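Local atomic coordinates of muramoyltetrapeptide carboxypeptidase (Oxalobacter formigenes OXCC13, PDB entry 6UUK), a protein that probably acts as a serine-type carboxypeptidase that trims the tetrapeptide side chains of murein. Residues I238-P252 / K270-L284. Numbering follows the deposited sequence.
Sequences ISGGILFVEDIHEHP and KQKALVLGHFSEFKL
Leu243 and Val245 of strand 242-248 each bond twice to strand 273-280, as neighbouring parallel strands do. Leu243 O accepts from Val275 N at 2.7 Å, and Val245 O from Gly277 N at 2.7 Å, both nearly along the C=O axis. Lys272 N reaches Gly241 O at 2.8 Å. At this end the Gln271 amide bridges the turn before strand 242-248: NE2 donates to Ile238 O at 2.9 Å, tilted from the carbonyl plane, and OE1 weakly accepts from Gly241 N. A bend at chi2 (-57°) folds the amide back to this turn. Trp219 also donates to OE1. A leucine here would probably leave Ile238 O and the Trp219 indole N-H without these partners and free the turn to shift.

The Phe279 ring lies with one face against the backbone of 246-247, Glu246 CA 4.0 Å from its centroid. Val245 CG2 meets the edge at CZ, 3.8 Å away. Farther out, Pro252 CD sits over a face of the Phe282 ring.

The strands belong to a beta-alpha-beta unit with helix 252-264. Weak bonds to Asn222 and His316 hold the carboxylate of Glu246, predicted to serve the charge relay with His316. Any influence of Phe279 on that carboxylate is likely to be indirect, through the backbone.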
# COMPACT_ATOMS: atom_id res chain seq x y z
N ILE B 238 -14.91 12.85 -1.55
CA ILE B 238 -16.05 12.66 -2.43
C ILE B 238 -17.13 11.90 -1.66
O ILE B 238 -16.89 10.80 -1.15
CB ILE B 238 -15.64 11.90 -3.70
CG1 ILE B 238 -14.48 12.62 -4.39
CG2 ILE B 238 -16.81 11.76 -4.67
CD1 ILE B 238 -14.81 14.03 -4.80
N SER B 239 -18.32 12.49 -1.58
CA SER B 239 -19.45 11.90 -0.87
C SER B 239 -20.48 11.49 -1.91
O SER B 239 -20.99 12.33 -2.65
CB SER B 239 -20.04 12.89 0.13
OG SER B 239 -21.22 12.37 0.72
N GLY B 240 -20.77 10.19 -1.97
CA GLY B 240 -21.76 9.69 -2.90
C GLY B 240 -21.32 9.67 -4.34
O GLY B 240 -22.12 9.96 -5.24
N GLY B 241 -20.05 9.33 -4.60
CA GLY B 241 -19.53 9.26 -5.94
C GLY B 241 -19.40 7.83 -6.45
O GLY B 241 -19.73 6.86 -5.77
N ILE B 242 -18.91 7.72 -7.68
CA ILE B 242 -18.67 6.44 -8.33
C ILE B 242 -17.16 6.25 -8.42
O ILE B 242 -16.48 6.95 -9.18
CB ILE B 242 -19.33 6.37 -9.71
CG1 ILE B 242 -20.82 6.71 -9.60
CG2 ILE B 242 -19.14 4.99 -10.32
CD1 ILE B 242 -21.56 6.65 -10.92
N LEU B 243 -16.64 5.31 -7.64
CA LEU B 243 -15.20 5.09 -7.53
C LEU B 243 -14.78 3.94 -8.43
O LEU B 243 -15.42 2.88 -8.43
CB LEU B 243 -14.81 4.80 -6.08
CG LEU B 243 -13.33 4.57 -5.77
CD1 LEU B 243 -12.53 5.83 -6.01
CD2 LEU B 243 -13.15 4.08 -4.35
N PHE B 244 -13.70 4.14 -9.19
CA PHE B 244 -13.14 3.11 -10.05
C PHE B 244 -11.67 2.90 -9.70
O PHE B 244 -10.95 3.84 -9.35
CB PHE B 244 -13.28 3.48 -11.54
CG PHE B 244 -12.46 4.66 -11.96
CD1 PHE B 244 -12.94 5.95 -11.81
CD2 PHE B 244 -11.21 4.48 -12.53
CE1 PHE B 244 -12.19 7.04 -12.21
CE2 PHE B 244 -10.45 5.57 -12.93
CZ PHE B 244 -10.94 6.84 -12.77
N VAL B 245 -11.22 1.64 -9.80
CA VAL B 245 -9.86 1.26 -9.46
C VAL B 245 -9.32 0.29 -10.50
O VAL B 245 -10.07 -0.36 -11.23
CB VAL B 245 -9.77 0.63 -8.05
CG1 VAL B 245 -10.08 1.66 -6.97
CG2 VAL B 245 -10.70 -0.57 -7.94
N GLU B 246 -7.99 0.20 -10.55
CA GLU B 246 -7.30 -0.74 -11.42
C GLU B 246 -5.87 -0.91 -10.91
O GLU B 246 -5.38 -0.08 -10.14
CB GLU B 246 -7.31 -0.28 -12.88
CG GLU B 246 -6.77 1.13 -13.12
CD GLU B 246 -5.26 1.19 -13.15
OE1 GLU B 246 -4.70 2.22 -12.70
OE2 GLU B 246 -4.63 0.22 -13.61
N ASP B 247 -5.22 -1.98 -11.35
CA ASP B 247 -3.86 -2.28 -10.92
C ASP B 247 -3.29 -3.38 -11.80
O ASP B 247 -4.01 -4.01 -12.58
CB ASP B 247 -3.82 -2.69 -9.44
CG ASP B 247 -2.64 -2.10 -8.70
OD1 ASP B 247 -1.61 -1.82 -9.35
OD2 ASP B 247 -2.74 -1.92 -7.47
N ILE B 248 -1.98 -3.60 -11.66
CA ILE B 248 -1.28 -4.68 -12.34
C ILE B 248 -0.23 -5.26 -11.40
O ILE B 248 0.15 -4.65 -10.40
CB ILE B 248 -0.60 -4.22 -13.65
CG1 ILE B 248 0.18 -2.92 -13.42
CG2 ILE B 248 -1.62 -4.07 -14.76
CD1 ILE B 248 1.10 -2.55 -14.56
N HIS B 249 0.24 -6.46 -11.74
CA HIS B 249 1.22 -7.21 -10.96
C HIS B 249 0.74 -7.51 -9.54
O HIS B 249 1.56 -7.71 -8.64
CB HIS B 249 2.57 -6.48 -10.90
CG HIS B 249 2.99 -5.85 -12.19
ND1 HIS B 249 3.12 -6.56 -13.36
CD2 HIS B 249 3.31 -4.57 -12.49
CE1 HIS B 249 3.51 -5.74 -14.33
NE2 HIS B 249 3.63 -4.53 -13.82
N GLU B 250 -0.57 -7.54 -9.32
CA GLU B 250 -1.13 -7.69 -7.98
C GLU B 250 -1.91 -9.00 -7.90
O GLU B 250 -2.84 -9.22 -8.67
CB GLU B 250 -2.04 -6.52 -7.62
CG GLU B 250 -1.36 -5.16 -7.70
CD GLU B 250 -0.13 -5.07 -6.82
OE1 GLU B 250 -0.15 -5.61 -5.70
OE2 GLU B 250 0.87 -4.47 -7.27
N HIS B 251 -1.51 -9.86 -6.96
CA HIS B 251 -2.32 -11.01 -6.62
C HIS B 251 -3.65 -10.55 -6.03
O HIS B 251 -3.70 -9.53 -5.34
CB HIS B 251 -1.57 -11.90 -5.63
CG HIS B 251 -2.04 -13.32 -5.60
ND1 HIS B 251 -3.17 -13.72 -4.92
CD2 HIS B 251 -1.52 -14.44 -6.15
CE1 HIS B 251 -3.33 -15.02 -5.06
NE2 HIS B 251 -2.34 -15.49 -5.80
N PRO B 252 -4.74 -11.27 -6.30
CA PRO B 252 -6.06 -10.85 -5.80
C PRO B 252 -6.13 -10.61 -4.29
O PRO B 252 -6.98 -9.84 -3.83
CB PRO B 252 -6.98 -12.00 -6.21
CG PRO B 252 -6.07 -13.10 -6.74
CD PRO B 252 -4.86 -12.40 -7.24
N LYS B 270 -19.14 5.64 1.77
CA LYS B 270 -19.82 6.85 1.33
C LYS B 270 -20.17 6.85 -0.16
O LYS B 270 -21.11 7.54 -0.56
CB LYS B 270 -18.96 8.08 1.63
CG LYS B 270 -18.26 8.03 2.98
CD LYS B 270 -17.49 9.32 3.25
CE LYS B 270 -16.53 9.15 4.41
NZ LYS B 270 -17.19 8.61 5.62
N GLN B 271 -19.44 6.08 -0.97
CA GLN B 271 -19.66 6.09 -2.41
C GLN B 271 -20.97 5.37 -2.75
O GLN B 271 -21.56 4.65 -1.93
CB GLN B 271 -18.49 5.43 -3.13
CG GLN B 271 -17.12 5.93 -2.66
CD GLN B 271 -16.97 7.43 -2.80
OE1 GLN B 271 -17.38 8.02 -3.79
NE2 GLN B 271 -16.38 8.06 -1.79
N LYS B 272 -21.42 5.57 -3.99
CA LYS B 272 -22.65 4.94 -4.46
C LYS B 272 -22.41 3.59 -5.12
O LYS B 272 -23.28 2.72 -5.06
CB LYS B 272 -23.38 5.87 -5.43
CG LYS B 272 -23.94 7.13 -4.80
CD LYS B 272 -24.70 7.98 -5.80
CE LYS B 272 -25.30 9.21 -5.15
NZ LYS B 272 -26.01 10.08 -6.13
N ALA B 273 -21.25 3.40 -5.73
CA ALA B 273 -20.93 2.14 -6.38
C ALA B 273 -19.42 2.05 -6.59
O ALA B 273 -18.74 3.07 -6.74
CB ALA B 273 -21.66 1.99 -7.73
N LEU B 274 -18.91 0.82 -6.59
CA LEU B 274 -17.50 0.54 -6.83
C LEU B 274 -17.36 -0.12 -8.19
O LEU B 274 -18.00 -1.15 -8.45
CB LEU B 274 -16.93 -0.35 -5.72
CG LEU B 274 -15.48 -0.80 -5.91
CD1 LEU B 274 -14.53 0.39 -5.91
CD2 LEU B 274 -15.08 -1.81 -4.85
N VAL B 275 -16.53 0.46 -9.05
CA VAL B 275 -16.30 -0.05 -10.39
C VAL B 275 -14.88 -0.62 -10.46
O VAL B 275 -13.92 0.05 -10.06
CB VAL B 275 -16.51 1.04 -11.45
CG1 VAL B 275 -16.38 0.45 -12.85
CG2 VAL B 275 -17.86 1.70 -11.27
N LEU B 276 -14.76 -1.85 -10.95
CA LEU B 276 -13.48 -2.53 -11.04
C LEU B 276 -12.98 -2.49 -12.48
O LEU B 276 -13.65 -2.98 -13.39
CB LEU B 276 -13.59 -3.97 -10.55
CG LEU B 276 -13.19 -4.25 -9.10
CD1 LEU B 276 -13.95 -3.35 -8.14
CD2 LEU B 276 -13.42 -5.72 -8.76
N GLY B 277 -11.80 -1.90 -12.68
CA GLY B 277 -11.17 -1.86 -13.98
C GLY B 277 -10.39 -3.13 -14.27
O GLY B 277 -10.71 -4.21 -13.78
N HIS B 278 -9.35 -2.99 -15.08
CA HIS B 278 -8.52 -4.12 -15.45
C HIS B 278 -7.52 -4.44 -14.33
O HIS B 278 -6.78 -3.56 -13.88
CB HIS B 278 -7.77 -3.85 -16.75
CG HIS B 278 -8.61 -4.02 -17.98
ND1 HIS B 278 -9.18 -5.23 -18.32
CD2 HIS B 278 -8.96 -3.15 -18.95
CE1 HIS B 278 -9.86 -5.08 -19.45
NE2 HIS B 278 -9.74 -3.83 -19.85
N PHE B 279 -7.52 -5.70 -13.89
CA PHE B 279 -6.52 -6.23 -12.97
C PHE B 279 -5.87 -7.40 -13.70
O PHE B 279 -6.35 -8.54 -13.62
CB PHE B 279 -7.15 -6.66 -11.64
CG PHE B 279 -7.64 -5.51 -10.80
CD1 PHE B 279 -6.82 -4.96 -9.82
CD2 PHE B 279 -8.90 -4.98 -10.99
CE1 PHE B 279 -7.27 -3.90 -9.05
CE2 PHE B 279 -9.35 -3.92 -10.22
CZ PHE B 279 -8.53 -3.38 -9.25
N SER B 280 -4.79 -7.13 -14.41
CA SER B 280 -4.18 -8.09 -15.32
C SER B 280 -2.83 -8.56 -14.79
O SER B 280 -2.28 -8.01 -13.82
CB SER B 280 -4.02 -7.48 -16.72
OG SER B 280 -3.23 -6.30 -16.67
N GLU B 281 -2.30 -9.59 -15.45
CA GLU B 281 -1.00 -10.18 -15.14
C GLU B 281 -0.94 -10.66 -13.69
O GLU B 281 -0.30 -10.06 -12.82
CB GLU B 281 0.13 -9.20 -15.45
CG GLU B 281 0.24 -8.87 -16.93
CD GLU B 281 1.38 -7.93 -17.23
OE1 GLU B 281 1.91 -7.31 -16.29
OE2 GLU B 281 1.75 -7.82 -18.42
N PHE B 282 -1.63 -11.77 -13.45
CA PHE B 282 -1.67 -12.40 -12.15
C PHE B 282 -0.65 -13.53 -12.09
O PHE B 282 0.03 -13.85 -13.08
CB PHE B 282 -3.06 -12.94 -11.84
CG PHE B 282 -4.06 -11.87 -11.50
CD1 PHE B 282 -3.68 -10.54 -11.46
CD2 PHE B 282 -5.37 -12.21 -11.22
CE1 PHE B 282 -4.60 -9.56 -11.15
CE2 PHE B 282 -6.29 -11.23 -10.91
CZ PHE B 282 -5.91 -9.91 -10.87
N LYS B 283 -0.55 -14.15 -10.92
CA LYS B 283 0.27 -15.35 -10.75
C LYS B 283 -0.29 -16.25 -9.64
O LYS B 283 0.29 -16.33 -8.56
CB LYS B 283 1.72 -14.97 -10.44
CG LYS B 283 2.62 -14.97 -11.66
CD LYS B 283 2.77 -16.36 -12.25
CE LYS B 283 3.62 -16.35 -13.51
NZ LYS B 283 4.99 -15.87 -13.23
N LEU B 284 -1.40 -16.93 -9.91
CA LEU B 284 -1.97 -17.82 -8.92
C LEU B 284 -1.21 -19.14 -8.88
O LEU B 284 -0.46 -19.49 -9.80
CB LEU B 284 -3.45 -18.07 -9.22
CG LEU B 284 -4.34 -16.86 -9.49
CD1 LEU B 284 -5.71 -17.30 -9.96
CD2 LEU B 284 -4.46 -16.00 -8.25
O HOH W 1 -3.37 -6.68 -10.84